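Local coordinates for dihydrodipicolinate synthase (Bacillus anthracis, PDB 1XKY), which probably catalyses the condensation of pyruvate with aspartate semialdehyde in the diaminopimelate route of bacterial lysine biosynthesis, at residues Ala86-Asn91 / Asp109-Val114; Ala95-Thr100 / Lys131-Ser136; Leu113-Tyr118 / Ser150-Ser155. All blocks are in the same frame, centred on the assembly; numbering follows the deposited sequence.

Contact 1: Ala86-Asn91 / Asp109-Val114; sequences AGTGSN and DAVMLV
Thr-88 sets its hydroxyl over Val-111, with OG1 3.4 Å from Val-111 CB. The two side chains cross at about a right angle. With chi1 at 60°, Thr-88 OG1 lies between the backbone N and the carbonyl carbon, where it meets both Val-111 CB and Leu-113 CD2. The latter is 3.5 Å from Thr-88 OG1. Thr-88 CG2 meets Val-111 CG1 at 3.8 Å. The Thr-88 hydroxyl is hydrogen-bonded to Thr-100 OG1.

The backbones are joined as well: Ala-86 and Val-111 form a parallel beta bridge. Ala-86 N donates to Ala-110 O at 3.0 Å. Met-112 N donates to Ala-86 O at 2.8 Å. Gly-87 then makes an inverse gamma turn, and the pairing weakens: Met-112 O receives weak bonds from Thr-88 N and Gly-89 N. Water takes over from there. One water donates to Gly-89 O and Met-112 O and accepts from Val-114 N. A second donates to Ser-90 O and Val-114 O.

The contact closes a right-handed beta-alpha-beta unit of the TIM barrel. Helix 93-105 covers Ala-86 and Thr-88, and helix 123-135 covers Leu-113. Strand 141-145 flanks strand 110-114.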
ATOM      1  N   ALA A  86      -1.342 -31.677   7.152  1.00 15.88           N
ATOM      2  CA  ALA A  86       0.062 -31.496   6.770  1.00 15.58           C
ATOM      3  C   ALA A  86       0.244 -30.368   5.748  1.00 15.51           C
ATOM      4  O   ALA A  86      -0.487 -30.288   4.768  1.00 14.91           O
ATOM      5  CB  ALA A  86       0.620 -32.785   6.211  1.00 15.47           C
ATOM      6  N   GLY A  87       1.240 -29.521   5.972  1.00 15.68           N
ATOM      7  CA  GLY A  87       1.503 -28.385   5.092  1.00 15.95           C
ATOM      8  C   GLY A  87       2.339 -28.789   3.892  1.00 16.28           C
ATOM      9  O   GLY A  87       3.543 -28.528   3.851  1.00 16.37           O
ATOM     10  N   THR A  88       1.698 -29.397   2.897  1.00 16.00           N
ATOM     11  CA  THR A  88       2.431 -30.041   1.802  1.00 16.14           C
ATOM     12  C   THR A  88       2.627 -29.154   0.564  1.00 16.37           C
ATOM     13  O   THR A  88       3.472 -29.453  -0.295  1.00 16.39           O
ATOM     14  CB  THR A  88       1.746 -31.350   1.376  1.00 15.74           C
ATOM     15  OG1 THR A  88       0.419 -31.073   0.924  1.00 16.41           O
ATOM     16  CG2 THR A  88       1.701 -32.341   2.522  1.00 15.71           C
ATOM     17  N   GLY A  89       1.864 -28.065   0.480  1.00 16.10           N
ATOM     18  CA  GLY A  89       1.930 -27.168  -0.668  1.00 16.12           C
ATOM     19  C   GLY A  89       3.123 -26.228  -0.652  1.00 15.75           C
ATOM     20  O   GLY A  89       3.407 -25.590   0.360  1.00 16.31           O
ATOM     21  N   SER A  90       3.831 -26.166  -1.778  1.00 15.43           N
ATOM     22  CA  SER A  90       4.889 -25.181  -1.992  1.00 15.32           C
ATOM     23  C   SER A  90       4.542 -24.349  -3.238  1.00 15.02           C
ATOM     24  O   SER A  90       3.399 -24.363  -3.704  1.00 15.66           O
ATOM     25  CB  SER A  90       6.258 -25.876  -2.112  1.00 15.12           C
ATOM     26  OG  SER A  90       6.345 -26.724  -3.246  1.00 14.78           O
ATOM     27  N   ASN A  91       5.523 -23.618  -3.757  1.00 14.77           N
ATOM     28  CA  ASN A  91       5.371 -22.855  -4.995  1.00 14.72           C
ATOM     29  C   ASN A  91       5.778 -23.631  -6.261  1.00 14.79           C
ATOM     30  O   ASN A  91       5.901 -23.050  -7.349  1.00 14.63           O
ATOM     31  CB  ASN A  91       6.119 -21.514  -4.892  1.00 14.41           C
ATOM     32  CG  ASN A  91       7.636 -21.666  -4.805  1.00 14.30           C
ATOM     33  OD1 ASN A  91       8.359 -20.660  -4.805  1.00 17.43           O
ATOM     34  ND2 ASN A  91       8.130 -22.900  -4.735  1.00 11.91           N
ATOM     35  N   ASP A 109      -4.647 -36.606   7.929  1.00 16.79           N
ATOM     36  CA  ASP A 109      -6.080 -36.570   7.643  1.00 16.64           C
ATOM     37  C   ASP A 109      -6.463 -35.588   6.537  1.00 16.46           C
ATOM     38  O   ASP A 109      -7.547 -35.690   5.959  1.00 16.00           O
ATOM     39  CB  ASP A 109      -6.834 -36.245   8.927  1.00 16.82           C
ATOM     40  CG  ASP A 109      -6.572 -37.267  10.013  1.00 17.84           C
ATOM     41  OD1 ASP A 109      -5.856 -36.940  10.981  1.00 17.23           O
ATOM     42  OD2 ASP A 109      -7.050 -38.418   9.868  1.00 19.96           O
ATOM     43  N   ALA A 110      -5.572 -34.639   6.263  1.00 15.89           N
ATOM     44  CA  ALA A 110      -5.800 -33.607   5.275  1.00 15.55           C
ATOM     45  C   ALA A 110      -4.484 -32.931   4.960  1.00 15.70           C
ATOM     46  O   ALA A 110      -3.477 -33.141   5.659  1.00 15.35           O
ATOM     47  CB  ALA A 110      -6.791 -32.577   5.811  1.00 15.21           C
ATOM     48  N   VAL A 111      -4.486 -32.100   3.919  1.00 15.60           N
ATOM     49  CA  VAL A 111      -3.315 -31.299   3.602  1.00 15.68           C
ATOM     50  C   VAL A 111      -3.684 -29.821   3.458  1.00 15.77           C
ATOM     51  O   VAL A 111      -4.807 -29.489   3.073  1.00 15.38           O
ATOM     52  CB  VAL A 111      -2.568 -31.819   2.341  1.00 15.71           C
ATOM     53  CG1 VAL A 111      -2.033 -33.217   2.578  1.00 15.77           C
ATOM     54  CG2 VAL A 111      -3.462 -31.776   1.106  1.00 16.18           C
ATOM     55  N   MET A 112      -2.726 -28.958   3.807  1.00 15.79           N
ATOM     56  CA  MET A 112      -2.837 -27.515   3.636  1.00 16.29           C
ATOM     57  C   MET A 112      -1.998 -27.115   2.430  1.00 15.55           C
ATOM     58  O   MET A 112      -0.817 -27.470   2.352  1.00 14.61           O
ATOM     59  CB  MET A 112      -2.320 -26.789   4.887  1.00 16.67           C
ATOM     60  CG  MET A 112      -2.424 -25.263   4.850  1.00 18.54           C
ATOM     61  SD  MET A 112      -4.050 -24.661   5.334  1.00 21.67           S
ATOM     62  CE  MET A 112      -3.895 -24.613   7.115  1.00 21.38           C
ATOM     63  N   LEU A 113      -2.609 -26.364   1.510  1.00 15.01           N
ATOM     64  CA  LEU A 113      -1.942 -25.894   0.293  1.00 14.70           C
ATOM     65  C   LEU A 113      -1.941 -24.361   0.229  1.00 14.84           C
ATOM     66  O   LEU A 113      -2.983 -23.733   0.023  1.00 14.93           O
ATOM     67  CB  LEU A 113      -2.652 -26.471  -0.942  1.00 14.85           C
ATOM     68  CG  LEU A 113      -2.796 -28.002  -1.018  1.00 15.12           C
ATOM     69  CD1 LEU A 113      -3.487 -28.397  -2.316  1.00 15.89           C
ATOM     70  CD2 LEU A 113      -1.450 -28.706  -0.917  1.00 15.20           C
ATOM     71  N   VAL A 114      -0.760 -23.772   0.402  1.00 14.78           N
ATOM     72  CA  VAL A 114      -0.586 -22.329   0.378  1.00 15.18           C
ATOM     73  C   VAL A 114      -0.566 -21.771  -1.054  1.00 14.87           C
ATOM     74  O   VAL A 114      -0.117 -22.438  -1.979  1.00 14.42           O
ATOM     75  CB  VAL A 114       0.715 -21.925   1.155  1.00 15.23           C
ATOM     76  CG1 VAL A 114       1.976 -22.268   0.352  1.00 15.27           C
ATOM     77  CG2 VAL A 114       0.681 -20.459   1.550  1.00 16.87           C
TER
HETATM   78  O   HOH W   1       1.157 -25.351   1.915  1.00 17.01           O
HETATM   79  O   HOH W   2       0.832 -24.845  -2.586  1.00 12.46           O

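Contact 2: Ala95-Thr100 / Lys131-Ser136; sequences ASIDLT and KAIAES
Ile-97 and Ile-133 join two neighbouring helices in the outer layer of the TIM barrel, 93-105 and 123-135. The segments run nearly parallel, crossing at -23° with their axes 9.1 Å apart. No hydrogen bond links them, so the interface rests on van der Waals packing.

Ile-97 lies alongside the Ala-132 to Ser-136 turn. Its chi1 of -73° sets CG1 anti to the carbonyl carbon, and Ile-97 CG1 comes 3.9 Å from Ile-133 CA. Ile-97 CD1 continues over the backbone to Ala-132 O. The other branch, Ile-97 CG2, faces Ser-136 CB at 3.8 Å.

Ile-133 answers with both of its branches. Its CD1 touches Ser-96 CB at 3.6 Å. Its CG2 lies 3.4 Å from Thr-100 OG1, where the two side chains meet at about a right angle.

Several polar atoms at the edge of this packing have partners in their own helix or the loop before it. Thr-100 OG1 donates to Ser-96 O at 2.6 Å, while Thr-100 N reaches that oxygen from the opposite face of its plane. Ser-136 OG donates to Ile-133 O at 2.6 Å, in the carbonyl plane and on a lone pair. Ser-136 N binds the same oxygen. These two bonds hold Ser-136 close to the helix, and its CB remains turned to Ile-97. Ser-96 OG is hydrogen-bonded to Ser-90 N and Asn-92 O, in the loop that leads into its helix.

The contact lies toward the outside of the barrel and is partly buried. Helix 64-78 packs on helix 93-105 through Leu-99. On the inner side, Ile-133 packs on Leu-113 of strand 110-114.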
ATOM      1  N   ALA A  95       6.552 -30.770  -7.068  1.00 15.20           N
ATOM      2  CA  ALA A  95       7.051 -31.089  -5.731  1.00 15.40           C
ATOM      3  C   ALA A  95       5.903 -31.201  -4.728  1.00 15.66           C
ATOM      4  O   ALA A  95       5.936 -32.057  -3.848  1.00 15.44           O
ATOM      5  CB  ALA A  95       8.072 -30.052  -5.270  1.00 15.30           C
ATOM      6  N   SER A  96       4.889 -30.351  -4.884  1.00 15.75           N
ATOM      7  CA  SER A  96       3.730 -30.346  -3.987  1.00 16.09           C
ATOM      8  C   SER A  96       2.929 -31.646  -4.090  1.00 16.54           C
ATOM      9  O   SER A  96       2.477 -32.177  -3.073  1.00 16.78           O
ATOM     10  CB  SER A  96       2.831 -29.131  -4.254  1.00 16.32           C
ATOM     11  OG  SER A  96       3.509 -27.911  -4.002  1.00 15.44           O
ATOM     12  N   ILE A  97       2.759 -32.152  -5.308  1.00 17.31           N
ATOM     13  CA  ILE A  97       2.155 -33.472  -5.527  1.00 17.86           C
ATOM     14  C   ILE A  97       2.980 -34.579  -4.845  1.00 18.19           C
ATOM     15  O   ILE A  97       2.432 -35.415  -4.132  1.00 17.81           O
ATOM     16  CB  ILE A  97       1.969 -33.762  -7.040  1.00 17.96           C
ATOM     17  CG1 ILE A  97       0.814 -32.907  -7.589  1.00 18.15           C
ATOM     18  CG2 ILE A  97       1.720 -35.254  -7.290  1.00 17.96           C
ATOM     19  CD1 ILE A  97       0.753 -32.812  -9.103  1.00 17.83           C
ATOM     20  N   ASP A  98       4.293 -34.575  -5.047  1.00 18.70           N
ATOM     21  CA  ASP A  98       5.148 -35.569  -4.401  1.00 19.39           C
ATOM     22  C   ASP A  98       4.962 -35.579  -2.880  1.00 18.48           C
ATOM     23  O   ASP A  98       4.697 -36.625  -2.292  1.00 17.54           O
ATOM     24  CB  ASP A  98       6.619 -35.330  -4.721  1.00 20.14           C
ATOM     25  CG  ASP A  98       7.503 -36.464  -4.236  1.00 23.96           C
ATOM     26  OD1 ASP A  98       7.382 -37.588  -4.772  1.00 28.56           O
ATOM     27  OD2 ASP A  98       8.308 -36.238  -3.301  1.00 29.29           O
ATOM     28  N   LEU A  99       5.111 -34.417  -2.246  1.00 17.97           N
ATOM     29  CA  LEU A  99       5.029 -34.342  -0.781  1.00 17.55           C
ATOM     30  C   LEU A  99       3.623 -34.688  -0.283  1.00 17.31           C
ATOM     31  O   LEU A  99       3.456 -35.259   0.793  1.00 16.77           O
ATOM     32  CB  LEU A  99       5.456 -32.958  -0.282  1.00 17.64           C
ATOM     33  CG  LEU A  99       5.586 -32.752   1.227  1.00 16.92           C
ATOM     34  CD1 LEU A  99       6.577 -33.747   1.850  1.00 18.06           C
ATOM     35  CD2 LEU A  99       6.008 -31.340   1.512  1.00 15.98           C
ATOM     36  N   THR A 100       2.615 -34.353  -1.078  1.00 17.76           N
ATOM     37  CA  THR A 100       1.231 -34.658  -0.737  1.00 17.79           C
ATOM     38  C   THR A 100       1.017 -36.177  -0.689  1.00 18.13           C
ATOM     39  O   THR A 100       0.367 -36.679   0.238  1.00 17.96           O
ATOM     40  CB  THR A 100       0.256 -33.944  -1.695  1.00 17.86           C
ATOM     41  OG1 THR A 100       0.368 -32.521  -1.506  1.00 17.74           O
ATOM     42  CG2 THR A 100      -1.183 -34.361  -1.448  1.00 17.73           C
ATOM     43  N   LYS A 131      -5.874 -27.522  -8.233  1.00 15.56           N
ATOM     44  CA  LYS A 131      -6.621 -28.613  -8.867  1.00 16.13           C
ATOM     45  C   LYS A 131      -5.759 -29.861  -9.058  1.00 16.06           C
ATOM     46  O   LYS A 131      -6.189 -30.969  -8.726  1.00 16.24           O
ATOM     47  CB  LYS A 131      -7.201 -28.148 -10.211  1.00 16.28           C
ATOM     48  CG  LYS A 131      -7.989 -29.217 -10.975  1.00 18.21           C
ATOM     49  CD  LYS A 131      -8.729 -28.600 -12.141  1.00 20.47           C
ATOM     50  CE  LYS A 131      -9.572 -29.621 -12.880  1.00 22.29           C
ATOM     51  NZ  LYS A 131      -8.728 -30.512 -13.706  1.00 24.57           N
ATOM     52  N   ALA A 132      -4.549 -29.678  -9.583  1.00 16.02           N
ATOM     53  CA  ALA A 132      -3.630 -30.793  -9.824  1.00 16.05           C
ATOM     54  C   ALA A 132      -3.184 -31.504  -8.541  1.00 16.16           C
ATOM     55  O   ALA A 132      -3.072 -32.731  -8.514  1.00 16.06           O
ATOM     56  CB  ALA A 132      -2.408 -30.312 -10.602  1.00 16.12           C
ATOM     57  N   ILE A 133      -2.910 -30.737  -7.486  1.00 16.23           N
ATOM     58  CA  ILE A 133      -2.491 -31.324  -6.209  1.00 16.36           C
ATOM     59  C   ILE A 133      -3.665 -32.080  -5.595  1.00 16.66           C
ATOM     60  O   ILE A 133      -3.516 -33.230  -5.182  1.00 16.34           O
ATOM     61  CB  ILE A 133      -1.939 -30.267  -5.214  1.00 16.19           C
ATOM     62  CG1 ILE A 133      -0.738 -29.535  -5.812  1.00 15.88           C
ATOM     63  CG2 ILE A 133      -1.540 -30.928  -3.866  1.00 16.06           C
ATOM     64  CD1 ILE A 133      -0.497 -28.175  -5.186  1.00 15.95           C
ATOM     65  N   ALA A 134      -4.834 -31.443  -5.572  1.00 17.19           N
ATOM     66  CA  ALA A 134      -6.048 -32.056  -5.014  1.00 17.83           C
ATOM     67  C   ALA A 134      -6.395 -33.380  -5.711  1.00 18.64           C
ATOM     68  O   ALA A 134      -6.758 -34.354  -5.053  1.00 18.16           O
ATOM     69  CB  ALA A 134      -7.218 -31.084  -5.105  1.00 17.78           C
ATOM     70  N   GLU A 135      -6.278 -33.392  -7.040  1.00 19.62           N
ATOM     71  CA  GLU A 135      -6.503 -34.599  -7.858  1.00 20.73           C
ATOM     72  C   GLU A 135      -5.581 -35.763  -7.510  1.00 20.88           C
ATOM     73  O   GLU A 135      -5.907 -36.918  -7.762  1.00 20.66           O
ATOM     74  CB  GLU A 135      -6.316 -34.277  -9.341  1.00 21.13           C
ATOM     75  CG  GLU A 135      -7.544 -33.704  -9.988  1.00 24.26           C
ATOM     76  CD  GLU A 135      -7.333 -33.265 -11.423  1.00 27.20           C
ATOM     77  OE1 GLU A 135      -6.174 -33.259 -11.901  1.00 29.65           O
ATOM     78  OE2 GLU A 135      -8.346 -32.912 -12.071  1.00 30.41           O
ATOM     79  N   SER A 136      -4.418 -35.442  -6.956  1.00 21.26           N
ATOM     80  CA  SER A 136      -3.388 -36.420  -6.679  1.00 21.60           C
ATOM     81  C   SER A 136      -3.611 -37.150  -5.354  1.00 21.23           C
ATOM     82  O   SER A 136      -2.905 -38.103  -5.056  1.00 21.52           O
ATOM     83  CB  SER A 136      -2.019 -35.724  -6.679  1.00 21.64           C
ATOM     84  OG  SER A 136      -1.770 -35.082  -5.446  1.00 21.68           O
TER

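Contact 3: Leu113-Tyr118 / Ser150-Ser155; sequences LVAPYY and SIVQIS
Ser-150 lays its side chain against the backbone of Ala-115 to Tyr-117. Ser-150 OG donates to Ala-115 O at 2.8 Å, tilted 30° from the carbonyl plane. A chi1 of -68° puts this hydroxyl beside its own backbone N. Ser-150 OG also sits 3.5 Å from Tyr-117 CB, at the edge of the tyrosine ring and near its plane. Ser-150 CB lies 3.8 Å from Pro-116 O.

Two apolar residues extend the contact along the loop. Ala-115 CB meets Ile-154 CG1 at 4.1 Å and Val-152 CG2 at 4.3 Å. Val-152 CG2 also approaches Pro-116 O. A water donates to Pro-116 O and to Ser-150 O, tying the backbones together.

Here the chain leaving strand 110-114 meets the end of helix 147-150 and the loop from it to helix 156-163, whose N-cap is Ser-155. Tyr-117 and Tyr-118 stack on Tyr-118 and Tyr-117 of the second subunit. Tyr-118 OH is hydrogen-bonded to Thr-55 of that subunit. In relatives, a tyrosine from the neighbouring subunit completes a catalytic triad of two tyrosines and a threonine; Tyr-118 is probably that tyrosine. Within the chain, strand 141-145 pairs with strand 110-114, and helix 123-135 covers Pro-116 and Ile-154.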
ATOM      1  N   LEU A 113      -2.609 -26.364   1.510  1.00 15.01           N
ATOM      2  CA  LEU A 113      -1.942 -25.894   0.293  1.00 14.70           C
ATOM      3  C   LEU A 113      -1.941 -24.361   0.229  1.00 14.84           C
ATOM      4  O   LEU A 113      -2.983 -23.733   0.023  1.00 14.93           O
ATOM      5  CB  LEU A 113      -2.652 -26.471  -0.942  1.00 14.85           C
ATOM      6  CG  LEU A 113      -2.796 -28.002  -1.018  1.00 15.12           C
ATOM      7  CD1 LEU A 113      -3.487 -28.397  -2.316  1.00 15.89           C
ATOM      8  CD2 LEU A 113      -1.450 -28.706  -0.917  1.00 15.20           C
ATOM      9  N   VAL A 114      -0.760 -23.772   0.402  1.00 14.78           N
ATOM     10  CA  VAL A 114      -0.586 -22.329   0.378  1.00 15.18           C
ATOM     11  C   VAL A 114      -0.566 -21.771  -1.054  1.00 14.87           C
ATOM     12  O   VAL A 114      -0.117 -22.438  -1.979  1.00 14.42           O
ATOM     13  CB  VAL A 114       0.715 -21.925   1.155  1.00 15.23           C
ATOM     14  CG1 VAL A 114       1.976 -22.268   0.352  1.00 15.27           C
ATOM     15  CG2 VAL A 114       0.681 -20.459   1.550  1.00 16.87           C
ATOM     16  N   ALA A 115      -1.079 -20.554  -1.231  1.00 15.19           N
ATOM     17  CA  ALA A 115      -0.848 -19.806  -2.468  1.00 15.01           C
ATOM     18  C   ALA A 115       0.661 -19.749  -2.736  1.00 15.05           C
ATOM     19  O   ALA A 115       1.424 -19.313  -1.868  1.00 15.18           O
ATOM     20  CB  ALA A 115      -1.419 -18.388  -2.346  1.00 15.42           C
ATOM     21  N   PRO A 116       1.111 -20.229  -3.912  1.00 15.19           N
ATOM     22  CA  PRO A 116       2.533 -20.143  -4.239  1.00 15.19           C
ATOM     23  C   PRO A 116       3.123 -18.759  -3.997  1.00 15.07           C
ATOM     24  O   PRO A 116       2.596 -17.748  -4.483  1.00 14.86           O
ATOM     25  CB  PRO A 116       2.574 -20.498  -5.725  1.00 15.33           C
ATOM     26  CG  PRO A 116       1.467 -21.455  -5.881  1.00 15.31           C
ATOM     27  CD  PRO A 116       0.365 -20.897  -4.988  1.00 15.64           C
ATOM     28  N   TYR A 117       4.213 -18.756  -3.240  1.00 14.70           N
ATOM     29  CA  TYR A 117       4.992 -17.571  -2.912  1.00 15.09           C
ATOM     30  C   TYR A 117       6.126 -17.405  -3.918  1.00 15.42           C
ATOM     31  O   TYR A 117       6.495 -18.349  -4.610  1.00 15.70           O
ATOM     32  CB  TYR A 117       5.602 -17.722  -1.506  1.00 14.95           C
ATOM     33  CG  TYR A 117       6.131 -19.119  -1.263  1.00 14.25           C
ATOM     34  CD1 TYR A 117       5.332 -20.091  -0.668  1.00 14.26           C
ATOM     35  CD2 TYR A 117       7.414 -19.484  -1.672  1.00 15.23           C
ATOM     36  CE1 TYR A 117       5.798 -21.379  -0.477  1.00 14.98           C
ATOM     37  CE2 TYR A 117       7.891 -20.775  -1.480  1.00 14.94           C
ATOM     38  CZ  TYR A 117       7.072 -21.713  -0.879  1.00 15.11           C
ATOM     39  OH  TYR A 117       7.531 -22.988  -0.685  1.00 15.85           O
ATOM     40  N   TYR A 118       6.678 -16.196  -3.974  1.00 15.93           N
ATOM     41  CA  TYR A 118       7.877 -15.881  -4.760  1.00 16.49           C
ATOM     42  C   TYR A 118       7.655 -15.788  -6.279  1.00 16.20           C
ATOM     43  O   TYR A 118       8.046 -14.788  -6.877  1.00 16.53           O
ATOM     44  CB  TYR A 118       9.041 -16.836  -4.416  1.00 16.77           C
ATOM     45  CG  TYR A 118      10.389 -16.418  -4.967  1.00 17.86           C
ATOM     46  CD1 TYR A 118      10.915 -15.143  -4.708  1.00 18.97           C
ATOM     47  CD2 TYR A 118      11.150 -17.301  -5.729  1.00 19.26           C
ATOM     48  CE1 TYR A 118      12.158 -14.761  -5.217  1.00 19.96           C
ATOM     49  CE2 TYR A 118      12.392 -16.933  -6.240  1.00 20.10           C
ATOM     50  CZ  TYR A 118      12.889 -15.660  -5.987  1.00 20.55           C
ATOM     51  OH  TYR A 118      14.119 -15.307  -6.485  1.00 20.89           O
ATOM     52  N   SER A 150       2.805 -14.373   0.473  1.00 17.08           N
ATOM     53  CA  SER A 150       2.906 -14.821  -0.906  1.00 17.19           C
ATOM     54  C   SER A 150       2.666 -13.717  -1.929  1.00 17.56           C
ATOM     55  O   SER A 150       2.852 -13.963  -3.117  1.00 17.72           O
ATOM     56  CB  SER A 150       1.941 -15.977  -1.162  1.00 17.02           C
ATOM     57  OG  SER A 150       2.355 -17.130  -0.453  1.00 16.63           O
ATOM     58  N   ILE A 151       2.242 -12.535  -1.462  1.00 17.75           N
ATOM     59  CA  ILE A 151       1.950 -11.359  -2.304  1.00 18.37           C
ATOM     60  C   ILE A 151       0.607 -11.477  -3.033  1.00 18.07           C
ATOM     61  O   ILE A 151      -0.281 -10.638  -2.862  1.00 17.66           O
ATOM     62  CB  ILE A 151       3.105 -11.050  -3.306  1.00 19.02           C
ATOM     63  CG1 ILE A 151       4.432 -10.959  -2.520  1.00 20.22           C
ATOM     64  CG2 ILE A 151       2.773  -9.812  -4.162  1.00 20.24           C
ATOM     65  CD1 ILE A 151       5.260  -9.778  -2.774  1.00 21.85           C
ATOM     66  N   VAL A 152       0.470 -12.522  -3.842  1.00 17.78           N
ATOM     67  CA  VAL A 152      -0.773 -12.778  -4.560  1.00 18.12           C
ATOM     68  C   VAL A 152      -1.901 -13.139  -3.598  1.00 18.46           C
ATOM     69  O   VAL A 152      -1.656 -13.646  -2.503  1.00 18.68           O
ATOM     70  CB  VAL A 152      -0.607 -13.910  -5.590  1.00 18.17           C
ATOM     71  CG1 VAL A 152       0.389 -13.508  -6.666  1.00 17.64           C
ATOM     72  CG2 VAL A 152      -0.172 -15.195  -4.904  1.00 18.85           C
ATOM     73  N   GLN A 153      -3.135 -12.877  -4.015  1.00 20.00           N
ATOM     74  CA  GLN A 153      -4.305 -13.430  -3.343  1.00 20.00           C
ATOM     75  C   GLN A 153      -4.997 -14.475  -4.211  1.00 20.00           C
ATOM     76  O   GLN A 153      -5.021 -14.361  -5.437  1.00 18.56           O
ATOM     77  CB  GLN A 153      -5.288 -12.316  -2.977  1.00 20.00           C
ATOM     78  CG  GLN A 153      -5.378 -11.203  -4.008  1.00 20.00           C
ATOM     79  CD  GLN A 153      -6.462 -11.451  -5.038  1.00 20.00           C
ATOM     80  OE1 GLN A 153      -7.626 -11.645  -4.687  1.00 20.00           O
ATOM     81  NE2 GLN A 153      -6.084 -11.445  -6.312  1.00 20.00           N
ATOM     82  N   ILE A 154      -5.559 -15.493  -3.568  1.00 17.98           N
ATOM     83  CA  ILE A 154      -6.622 -16.288  -4.172  1.00 17.47           C
ATOM     84  C   ILE A 154      -7.943 -15.527  -4.179  1.00 17.16           C
ATOM     85  O   ILE A 154      -8.603 -15.399  -3.147  1.00 16.58           O
ATOM     86  CB  ILE A 154      -6.785 -17.626  -3.427  1.00 17.19           C
ATOM     87  CG1 ILE A 154      -5.428 -18.131  -2.934  1.00 18.28           C
ATOM     88  CG2 ILE A 154      -7.450 -18.657  -4.324  1.00 17.15           C
ATOM     89  CD1 ILE A 154      -5.480 -19.506  -2.305  1.00 18.59           C
ATOM     90  N   SER A 155      -8.325 -15.024  -5.349  1.00 17.16           N
ATOM     91  CA  SER A 155      -9.559 -14.260  -5.488  1.00 17.33           C
ATOM     92  C   SER A 155     -10.763 -15.066  -5.015  1.00 17.29           C
ATOM     93  O   SER A 155     -10.726 -16.296  -4.987  1.00 16.95           O
ATOM     94  CB  SER A 155      -9.756 -13.823  -6.942  1.00 17.25           C
ATOM     95  OG  SER A 155     -10.256 -14.889  -7.731  1.00 17.14           O
TER
HETATM   96  O   HOH W   3       3.784 -15.502  -5.270  1.00 11.87           O

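From the N terminus, strand 84-87 comes first. Contact 1 closes the loop through helix 93-105 to the adjacent strand 110-114. Contact 2 starts on that helix, inside this loop, and ends on helix 123-135, so contacts 1 and 2 cross. Contact 3 begins on the end of strand 110-114, sharing Leu-113 and Val-114 with contact 1, and closes a further loop at 150-155. Its span crosses that of contact 2. Leu-113, common to the segments of contacts 1 and 3, joins contact 2 through its CD1, 3.5 Å from Ile-133 CG2. Together they tie two barrel strands to the outer helices and to a loop beyond strand 141-145. Contacts 1 and 3 both touch the second subunit.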